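Local coordinates for folylpolyglutamate synthase protein FOLC (Mycobacterium tuberculosis, PDB 2VOS) that probably catalyses the ATP-dependent addition of L-glutamate to dihydropteroate and to tetrahydrofolates, forming dihydrofolate and folylpolyglutamates, at residues V231-R236 and A302-A307; Q280-V285 and V309-G314; F349-H354 and V467-V472; G377-L382 and D399-T404. All blocks are in the same frame, centred on the assembly; numbering follows the deposited sequence.

Interaction 1: V231-R236 and A302-A307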
# COMPACT_ATOMS: atom_id res chain seq x y z
N VAL A 231 8.05 15.07 13.60
CA VAL A 231 7.08 14.34 14.41
C VAL A 231 7.00 12.94 13.85
O VAL A 231 6.78 12.81 12.66
CB VAL A 231 5.67 14.96 14.30
CG1 VAL A 231 4.71 14.19 15.11
CG2 VAL A 231 5.67 16.40 14.74
N ALA A 232 7.16 11.92 14.70
CA ALA A 232 6.96 10.54 14.33
C ALA A 232 5.58 10.12 14.84
O ALA A 232 5.26 10.23 16.05
CB ALA A 232 8.04 9.63 14.97
N VAL A 233 4.74 9.67 13.93
CA VAL A 233 3.39 9.24 14.27
C VAL A 233 3.30 7.72 14.07
O VAL A 233 3.46 7.24 12.97
CB VAL A 233 2.35 9.92 13.36
CG1 VAL A 233 0.94 9.63 13.85
CG2 VAL A 233 2.60 11.44 13.37
N ILE A 234 3.04 6.99 15.13
CA ILE A 234 3.27 5.58 15.08
C ILE A 234 1.99 4.78 15.33
O ILE A 234 1.28 5.01 16.33
CB ILE A 234 4.31 5.22 16.16
CG1 ILE A 234 5.61 5.96 15.84
CG2 ILE A 234 4.63 3.75 16.07
CD1 ILE A 234 6.70 5.81 16.97
N GLY A 235 1.69 3.85 14.43
CA GLY A 235 0.53 2.99 14.62
C GLY A 235 0.81 1.91 15.67
O GLY A 235 1.86 1.92 16.34
N ARG A 236 -0.09 0.93 15.79
CA ARG A 236 0.04 -0.17 16.77
C ARG A 236 1.25 -1.03 16.45
O ARG A 236 1.38 -1.44 15.32
CB ARG A 236 -1.21 -1.05 16.69
CG ARG A 236 -2.28 -0.62 17.66
CD ARG A 236 -3.67 -1.25 17.43
NE ARG A 236 -4.59 -0.72 18.45
CZ ARG A 236 -5.72 -1.30 18.88
NH1 ARG A 236 -6.11 -2.45 18.35
NH2 ARG A 236 -6.46 -0.71 19.83
N ALA A 302 -7.11 4.77 9.39
CA ALA A 302 -7.74 6.10 9.48
C ALA A 302 -7.25 6.95 10.61
O ALA A 302 -6.89 8.12 10.43
CB ALA A 302 -9.26 5.96 9.56
N VAL A 303 -7.21 6.44 11.83
CA VAL A 303 -6.83 7.34 12.91
C VAL A 303 -5.33 7.67 12.80
O VAL A 303 -4.89 8.74 13.18
CB VAL A 303 -7.11 6.72 14.31
CG1 VAL A 303 -6.14 5.57 14.60
CG2 VAL A 303 -7.04 7.79 15.39
N LEU A 304 -4.55 6.75 12.24
CA LEU A 304 -3.14 7.05 12.03
C LEU A 304 -2.97 8.20 11.02
O LEU A 304 -2.12 9.08 11.20
CB LEU A 304 -2.44 5.78 11.50
CG LEU A 304 -0.93 5.91 11.34
CD1 LEU A 304 -0.28 6.28 12.70
CD2 LEU A 304 -0.37 4.49 10.86
N ALA A 305 -3.74 8.14 9.91
CA ALA A 305 -3.73 9.19 8.88
C ALA A 305 -4.20 10.53 9.48
O ALA A 305 -3.64 11.63 9.18
CB ALA A 305 -4.64 8.79 7.73
N LEU A 306 -5.25 10.48 10.30
CA LEU A 306 -5.74 11.69 10.94
C LEU A 306 -4.64 12.33 11.82
O LEU A 306 -4.31 13.51 11.66
CB LEU A 306 -6.99 11.39 11.75
CG LEU A 306 -7.48 12.49 12.73
CD1 LEU A 306 -7.97 13.65 11.86
CD2 LEU A 306 -8.63 11.97 13.64
N ALA A 307 -4.05 11.57 12.73
CA ALA A 307 -3.00 12.08 13.61
C ALA A 307 -1.83 12.64 12.77
O ALA A 307 -1.31 13.73 13.07
CB ALA A 307 -2.51 10.96 14.55
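R236 NE is gripped by two carboxylates: a salt bridge to D260 OD2 and a longer, weak ion pair with E259 OE2. This polar hold lies at the end of the segment, beyond the contact itself. Between V231-R236 and A302-A307 no hydrogen bond forms, and the meeting is apolar. V233 supplies one methyl, CG1, which stands anti to the backbone N (chi1 -172°) and so reaches the helix. It lies 3.7 Å from L304 CD1, and the same V233 CG1 is 3.8 Å from A307 CB. A307 and L304 sit one helical turn apart, so this methyl meets two successive turns of the helix. The arrangement belongs to the Mur ligase middle domain, of the P-loop NTPase clan. Segment 302-307 of helix 296-312 runs nearly antiparallel to strand 231-234, at 168°, and packs on one face of the mixed sheet of that strand. I234 points to the other face and meets M242 and L245 of helix 239-251. L304 CG is anti to the backbone N as well (chi1 -175°), and the leucine slides past V233 in the opposite direction. L304 CD1 continues onto the backbone at the end of the strand, 3.8 Å from I234 C. L304 CD1 is also 3.6 Å from G235 N, a packing contact. The second branch, L304 CD2, lies 4.1 Å from G235 CA. The L304 side chain is about 7 Å from the bound ADP between nearest atoms.

Interaction 2: Q280-V285 and V309-G314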
# COMPACT_ATOMS: atom_id res chain seq x y z
N GLN A 280 -10.39 9.62 18.48
CA GLN A 280 -9.62 10.61 19.21
C GLN A 280 -8.31 10.92 18.48
O GLN A 280 -7.43 10.05 18.35
CB GLN A 280 -9.33 10.13 20.61
CG GLN A 280 -8.56 11.18 21.43
CD GLN A 280 -8.79 10.97 22.86
OE1 GLN A 280 -9.93 10.82 23.29
NE2 GLN A 280 -7.70 10.93 23.64
N GLY A 281 -8.21 12.13 17.94
CA GLY A 281 -7.01 12.58 17.27
C GLY A 281 -6.18 13.40 18.25
O GLY A 281 -6.55 13.54 19.46
N LEU A 282 -5.12 14.03 17.75
CA LEU A 282 -4.27 14.88 18.63
C LEU A 282 -5.00 16.15 19.15
O LEU A 282 -4.69 16.63 20.22
CB LEU A 282 -3.02 15.32 17.87
CG LEU A 282 -2.23 14.20 17.23
CD1 LEU A 282 -1.05 14.81 16.58
CD2 LEU A 282 -1.75 13.20 18.33
N GLY A 283 -5.93 16.70 18.36
CA GLY A 283 -6.66 17.89 18.72
C GLY A 283 -8.05 17.65 19.29
O GLY A 283 -8.78 18.60 19.57
N GLY A 284 -8.44 16.39 19.51
CA GLY A 284 -9.71 16.12 20.17
C GLY A 284 -10.51 14.98 19.54
O GLY A 284 -9.98 14.21 18.73
N VAL A 285 -11.79 14.89 19.88
CA VAL A 285 -12.63 13.83 19.38
C VAL A 285 -13.37 14.25 18.10
O VAL A 285 -13.99 15.30 18.04
CB VAL A 285 -13.65 13.43 20.45
CG1 VAL A 285 -14.58 12.31 19.96
CG2 VAL A 285 -12.91 13.02 21.73
N VAL A 309 -2.00 14.04 9.74
CA VAL A 309 -2.43 15.29 9.10
C VAL A 309 -2.54 16.39 10.19
O VAL A 309 -2.15 17.55 9.94
CB VAL A 309 -3.72 15.12 8.33
CG1 VAL A 309 -4.26 16.50 7.93
CG2 VAL A 309 -3.42 14.28 7.08
N GLU A 310 -3.00 16.00 11.38
CA GLU A 310 -3.06 16.91 12.53
C GLU A 310 -1.66 17.39 12.85
O GLU A 310 -1.43 18.60 13.04
CB GLU A 310 -3.65 16.21 13.75
CG GLU A 310 -5.16 16.07 13.66
CD GLU A 310 -5.69 15.41 14.90
OE1 GLU A 310 -5.24 14.29 15.20
OE2 GLU A 310 -6.46 16.06 15.66
N ALA A 311 -0.72 16.45 12.92
CA ALA A 311 0.68 16.78 13.25
C ALA A 311 1.26 17.73 12.21
O ALA A 311 1.86 18.75 12.56
CB ALA A 311 1.54 15.53 13.27
N PHE A 312 1.03 17.43 10.93
CA PHE A 312 1.50 18.26 9.84
C PHE A 312 1.02 19.71 9.96
O PHE A 312 1.79 20.63 9.74
CB PHE A 312 1.04 17.70 8.49
CG PHE A 312 1.52 18.50 7.34
CD1 PHE A 312 2.82 18.35 6.86
CD2 PHE A 312 0.70 19.44 6.77
CE1 PHE A 312 3.27 19.14 5.79
CE2 PHE A 312 1.14 20.22 5.69
CZ PHE A 312 2.42 20.08 5.21
N PHE A 313 -0.25 19.90 10.31
CA PHE A 313 -0.78 21.25 10.45
C PHE A 313 -0.69 21.80 11.86
O PHE A 313 -1.24 22.84 12.12
CB PHE A 313 -2.23 21.32 10.00
CG PHE A 313 -2.39 21.22 8.51
CD1 PHE A 313 -2.96 20.10 7.94
CD2 PHE A 313 -1.92 22.23 7.67
CE1 PHE A 313 -3.11 19.99 6.56
CE2 PHE A 313 -2.07 22.11 6.27
CZ PHE A 313 -2.65 21.00 5.74
N GLY A 314 -0.08 21.08 12.79
CA GLY A 314 0.01 21.57 14.17
C GLY A 314 -1.27 21.57 14.99
O GLY A 314 -1.39 22.38 15.92
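This is a carboxylate-to-turn contact: a glutamate near the end of a helix holds the turn of a beta hairpin. The hairpin joins strands 274-281 and 284-291 of a three-stranded antiparallel sheet. The helix is 296-312, which also packs on the large sheet of the middle domain. G281 to G284 form a type I turn. Its own closing bond, G284 N to G281 O, is weak, and G281 N to G284 O, at 2.8 Å, pairs the same two residues more firmly. E310 reaches this turn with an extended chain (chi2 -178°). Its two oxygens divide the two consecutive turn amides between them. E310 OE1 accepts from L282 N at 2.6 Å through its syn lone pair. E310 OE2 accepts from G283 N at 2.8 Å, met from above the carboxylate plane, and that bond is fairly straight, at 160°. L282 crosses the glutamate obliquely. Its CG is 3.6 Å from E310 OE1, and its CD1 lies 4.1 Å from E310 CB. L282 CD1 extends further, to 4.3 Å from A311 CB, so aliphatic packing lies beside the polar pair. The helix ends in a Schellman motif at G314. The E310 side chain is buried, and OE2 has a further hydrogen bond with Y286 OH. Two backbone N-H groups and the Y286 hydroxyl thus meet the carboxylate. Such an environment would stabilise a negative charge, so E310 is probably ionised, although the nearby helix C-terminus would work against it.

Interaction 3: F349-H354 and V467-V472. With MG (magnesium ion), chain C; ADP (adenosine-5'-diphosphate), chain B.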
# COMPACT_ATOMS: atom_id res chain seq x y z
N PHE A 349 -14.52 -9.99 -4.50
CA PHE A 349 -13.61 -9.02 -3.90
C PHE A 349 -12.27 -9.18 -4.52
O PHE A 349 -11.88 -10.31 -4.89
CB PHE A 349 -13.38 -9.36 -2.44
CG PHE A 349 -14.50 -8.95 -1.56
CD1 PHE A 349 -15.45 -9.88 -1.15
CD2 PHE A 349 -14.59 -7.66 -1.11
CE1 PHE A 349 -16.47 -9.48 -0.31
CE2 PHE A 349 -15.64 -7.27 -0.26
CZ PHE A 349 -16.54 -8.21 0.14
N ILE A 350 -11.51 -8.09 -4.57
CA ILE A 350 -10.10 -8.22 -4.83
C ILE A 350 -9.41 -7.62 -3.62
O ILE A 350 -9.91 -6.63 -3.04
CB ILE A 350 -9.64 -7.45 -6.12
CG1 ILE A 350 -9.95 -5.92 -6.00
CG2 ILE A 350 -10.22 -8.14 -7.40
CD1 ILE A 350 -9.40 -5.06 -7.21
N ASP A 351 -8.27 -8.20 -3.26
CA ASP A 351 -7.50 -7.76 -2.13
C ASP A 351 -6.02 -8.06 -2.33
O ASP A 351 -5.64 -9.20 -2.68
CB ASP A 351 -8.01 -8.37 -0.82
CG ASP A 351 -7.39 -7.65 0.41
OD1 ASP A 351 -7.82 -6.56 0.80
OD2 ASP A 351 -6.41 -8.12 0.92
N ALA A 352 -5.17 -7.06 -2.11
CA ALA A 352 -3.75 -7.15 -2.33
C ALA A 352 -3.01 -7.97 -1.23
O ALA A 352 -1.77 -8.08 -1.30
CB ALA A 352 -3.14 -5.74 -2.38
N ALA A 353 -3.72 -8.52 -0.23
CA ALA A 353 -3.04 -9.21 0.87
C ALA A 353 -1.93 -10.13 0.35
O ALA A 353 -2.15 -10.96 -0.52
CB ALA A 353 -4.02 -10.01 1.70
N HIS A 354 -0.74 -9.98 0.91
CA HIS A 354 0.41 -10.75 0.46
C HIS A 354 1.38 -11.02 1.64
O HIS A 354 2.60 -11.28 1.45
CB HIS A 354 1.15 -10.03 -0.67
CG HIS A 354 1.66 -8.70 -0.27
ND1 HIS A 354 0.98 -7.54 -0.57
CD2 HIS A 354 2.75 -8.33 0.43
CE1 HIS A 354 1.65 -6.51 -0.10
NE2 HIS A 354 2.73 -6.96 0.51
N VAL A 467 -12.97 -14.44 -3.68
CA VAL A 467 -12.03 -13.47 -3.15
C VAL A 467 -10.69 -13.70 -3.84
O VAL A 467 -10.08 -14.79 -3.77
CB VAL A 467 -11.85 -13.65 -1.65
CG1 VAL A 467 -10.82 -12.64 -1.15
CG2 VAL A 467 -13.20 -13.47 -0.96
N ILE A 468 -10.30 -12.70 -4.62
CA ILE A 468 -9.09 -12.82 -5.44
C ILE A 468 -7.97 -12.09 -4.69
O ILE A 468 -8.03 -10.86 -4.50
CB ILE A 468 -9.35 -12.14 -6.82
CG1 ILE A 468 -10.60 -12.78 -7.45
CG2 ILE A 468 -8.07 -12.11 -7.72
CD1 ILE A 468 -11.22 -11.96 -8.61
N THR A 469 -6.90 -12.81 -4.32
CA THR A 469 -5.93 -12.20 -3.41
C THR A 469 -4.56 -12.90 -3.52
O THR A 469 -4.36 -13.80 -4.39
CB THR A 469 -6.49 -12.28 -1.96
OG1 THR A 469 -5.68 -11.52 -1.08
CG2 THR A 469 -6.53 -13.78 -1.41
N GLY A 470 -3.61 -12.48 -2.68
CA GLY A 470 -2.34 -13.23 -2.58
C GLY A 470 -1.16 -12.36 -2.98
O GLY A 470 0.01 -12.62 -2.57
N SER A 471 -1.45 -11.30 -3.74
CA SER A 471 -0.43 -10.42 -4.26
C SER A 471 -1.07 -9.13 -4.75
O SER A 471 -2.24 -9.11 -5.16
CB SER A 471 0.30 -11.15 -5.40
OG SER A 471 1.20 -10.31 -6.07
N VAL A 472 -0.30 -8.06 -4.74
CA VAL A 472 -0.70 -6.84 -5.46
C VAL A 472 -0.98 -7.11 -6.93
O VAL A 472 -1.96 -6.61 -7.51
CB VAL A 472 0.43 -5.75 -5.35
CG1 VAL A 472 0.01 -4.52 -6.13
CG2 VAL A 472 0.63 -5.41 -3.87
MG MG C . 4.05 -5.69 1.43
PB ADP B . 1.17 -1.45 2.03
O1B ADP B . 1.20 -0.22 1.16
O2B ADP B . 1.58 -2.70 1.30
O3B ADP B . 1.79 -1.32 3.39
PA ADP B . -1.78 -1.44 1.70
O1A ADP B . -1.54 -1.53 0.20
O2A ADP B . -2.73 -0.45 2.36
O3A ADP B . -0.37 -1.65 2.51
O5' ADP B . -2.47 -2.87 2.02
C5' ADP B . -2.03 -4.13 1.50
C4' ADP B . -2.94 -5.19 2.15
O4' ADP B . -2.69 -5.22 3.58
C3' ADP B . -4.43 -4.86 2.10
O3' ADP B . -5.08 -5.54 1.05
C2' ADP B . -5.08 -5.38 3.36
O2' ADP B . -5.23 -6.83 3.18
C1' ADP B . -3.93 -5.32 4.33
N9 ADP B . -3.88 -4.14 5.23
C8 ADP B . -3.90 -2.79 4.97
N7 ADP B . -3.76 -2.09 6.14
C5 ADP B . -3.54 -3.00 7.13
C6 ADP B . -3.28 -2.97 8.57
N6 ADP B . -3.21 -1.80 9.23
N1 ADP B . -3.17 -4.16 9.18
C2 ADP B . -3.28 -5.38 8.60
N3 ADP B . -3.49 -5.50 7.26
C4 ADP B . -3.64 -4.35 6.53
O HOH W 1 5.34 -5.91 0.03
O HOH W 2 2.17 -5.03 2.69
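F349 opens a parallel pairing with strand 464-469: its carbonyl O accepts from I468 N at 2.9 Å, almost straight at 173°. Its ring also meets V467 CG2 obliquely and stacks edge-to-face with F370. I350 turns to the other face of the sheet, where its CG2 lies 4.1 Å from I468 CD1. D351 N donates to I468 O at 2.9 Å, nearly along the carbonyl axis. After this the regular ladder stops, and a side-chain bond takes over at D351 O. T469 OG1, anti to its own backbone N, donates to D351 O at 2.8 Å from above the carbonyl plane. The D351 carboxylate turns to the nucleotide, with OD2 accepting from ADP O2' at 2.9 Å. D351 OD2 also takes A353 N at 3.0 Å, an Asx turn, while OD1 accepts from L339 N. These bonds hold the carboxylate against the ribose hydroxyls. A352 places its CB against V472 CG2, and A353 O receives a weak bond from G470 N. H354 completes the run. Its ring lies beside V472, and its NE2 binds the magnesium ion at 2.0 Å. D200 and two waters are further ligands, and one water donates to ADP O2B. H354 ND1 donates to A352 O at 2.9 Å, with the acceptor near the ring plane. The ring proton therefore sits on ND1, which leaves NE2 for the metal, and the carbonyl would polarise the imidazole and probably strengthen its hold.

Interaction 4: G377-L382 and D399-T404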
# COMPACT_ATOMS: atom_id res chain seq x y z
N GLY A 377 -11.49 -18.87 -2.72
CA GLY A 377 -10.40 -17.92 -2.87
C GLY A 377 -9.81 -18.17 -4.26
O GLY A 377 -9.88 -19.31 -4.75
N VAL A 378 -9.23 -17.14 -4.90
CA VAL A 378 -8.50 -17.33 -6.15
C VAL A 378 -7.22 -16.71 -5.75
O VAL A 378 -7.18 -15.52 -5.33
CB VAL A 378 -9.14 -16.58 -7.37
CG1 VAL A 378 -8.17 -16.46 -8.62
CG2 VAL A 378 -10.43 -17.27 -7.81
N LEU A 379 -6.15 -17.51 -5.85
CA LEU A 379 -4.90 -17.13 -5.23
C LEU A 379 -3.68 -17.25 -6.14
O LEU A 379 -3.49 -18.27 -6.81
CB LEU A 379 -4.72 -18.05 -4.00
CG LEU A 379 -3.60 -17.76 -3.02
CD1 LEU A 379 -3.98 -16.64 -2.07
CD2 LEU A 379 -3.28 -19.06 -2.23
N SER A 380 -2.85 -16.23 -6.16
CA SER A 380 -1.50 -16.33 -6.70
C SER A 380 -0.60 -15.44 -5.83
O SER A 380 -0.94 -14.28 -5.48
CB SER A 380 -1.44 -15.84 -8.15
OG SER A 380 -0.10 -15.72 -8.60
N VAL A 381 0.56 -15.99 -5.50
CA VAL A 381 1.40 -15.38 -4.49
C VAL A 381 2.80 -15.30 -5.02
O VAL A 381 3.26 -16.21 -5.72
CB VAL A 381 1.38 -16.20 -3.14
CG1 VAL A 381 2.26 -15.56 -2.09
CG2 VAL A 381 -0.08 -16.28 -2.56
N LEU A 382 3.51 -14.22 -4.69
CA LEU A 382 4.93 -14.13 -5.09
C LEU A 382 5.86 -15.04 -4.23
O LEU A 382 5.55 -15.34 -3.09
CB LEU A 382 5.39 -12.68 -5.13
CG LEU A 382 4.46 -11.79 -6.00
CD1 LEU A 382 5.09 -10.46 -6.07
CD2 LEU A 382 4.22 -12.33 -7.40
N ASP A 399 -13.94 -21.73 1.76
CA ASP A 399 -14.40 -23.11 1.66
C ASP A 399 -13.48 -23.90 0.72
O ASP A 399 -13.18 -25.10 0.95
CB ASP A 399 -15.83 -23.12 1.13
CG ASP A 399 -16.76 -22.56 2.14
OD1 ASP A 399 -17.13 -23.35 3.04
OD2 ASP A 399 -17.03 -21.31 2.11
N SER A 400 -13.08 -23.24 -0.37
CA SER A 400 -12.02 -23.82 -1.18
C SER A 400 -11.20 -22.75 -1.83
O SER A 400 -11.56 -21.56 -1.79
CB SER A 400 -12.54 -24.85 -2.21
OG SER A 400 -13.28 -24.22 -3.22
N VAL A 401 -10.12 -23.15 -2.48
CA VAL A 401 -9.26 -22.19 -3.13
C VAL A 401 -8.89 -22.69 -4.53
O VAL A 401 -8.74 -23.90 -4.75
CB VAL A 401 -8.06 -21.92 -2.20
CG1 VAL A 401 -7.22 -23.24 -1.96
CG2 VAL A 401 -7.23 -20.76 -2.71
N VAL A 402 -8.81 -21.76 -5.49
CA VAL A 402 -8.27 -22.05 -6.82
C VAL A 402 -6.94 -21.34 -6.89
O VAL A 402 -6.90 -20.11 -6.78
CB VAL A 402 -9.19 -21.44 -7.93
CG1 VAL A 402 -8.71 -21.89 -9.33
CG2 VAL A 402 -10.66 -21.85 -7.68
N VAL A 403 -5.85 -22.09 -7.05
CA VAL A 403 -4.52 -21.51 -7.11
C VAL A 403 -4.11 -21.36 -8.56
O VAL A 403 -4.44 -22.18 -9.41
CB VAL A 403 -3.48 -22.35 -6.35
CG1 VAL A 403 -3.83 -22.43 -4.86
CG2 VAL A 403 -3.42 -23.73 -6.88
N THR A 404 -3.40 -20.27 -8.85
CA THR A 404 -3.05 -19.96 -10.21
C THR A 404 -1.76 -19.13 -10.22
O THR A 404 -1.01 -19.13 -9.24
CB THR A 404 -4.26 -19.27 -10.97
OG1 THR A 404 -3.94 -19.12 -12.35
CG2 THR A 404 -4.59 -17.91 -10.40
O HOH W 3 1.28 -18.13 -7.96
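L379 packs alongside V401 on one face of the sheet, its CB 3.9 Å from V401 CG2. L379 CG is anti to the backbone N (chi1 -171°), which carries CD2 along the same face to 4.3 Å from V403 CG1. G377 belongs to this face too, opposite V401, and has no side chain. L417 of helix 414-425 covers L379 and V403 on this side, and L391 of helix 387-394 also touches L379. The other face carries V378 and V402, with V378 CG2 4.4 Å from V402 CB. Helix 436-451 packs there against V378. Four backbone hydrogen bonds join the strands in parallel register, and they alternate in direction along the ladder. G377 N donates to S400 O at 2.8 Å in the carbonyl plane. The next bond is the straightest, V402 N to G377 O, at 171°. L379 N then donates to V402 O, and T404 N to L379 O at 2.9 Å, both nearly along the carbonyl axis. Past the last bridge the chains stay linked by water. S380 OG, anti to its backbone N, donates to a water at 2.8 Å, and that water donates to T404 O at the same 2.8 Å. T404 OG1 is hydrogen-bonded to A433 O. Segments 377-379 and 400-403 cross at -25°. With helix 387-394 between them in sequence, they form a beta-alpha-beta unit of the Mur ligase glutamate ligase domain.

Overall arrangement
The four contacts form two pairs on opposite sides of the chain's centre. Interactions 1 and 2 share helix 296-312, and their centres are 9 Å apart. They touch where L282 CD1 packs 3.7 Å from A307 O. Interactions 3 and 4, also 9 Å apart between centres, lie in one sheet, where strand 464-469 neighbours strand 374-379. T469 N lies 2.9 Å from V378 O, a probable hydrogen bond. Interaction 4 is nested within the chain loop closed by interaction 3. ADP contacts interaction 3 directly and lies about 7 Å from the L304 side chain of interaction 1. Interactions 2 and 4 are farthest apart, about 41 Å between centres.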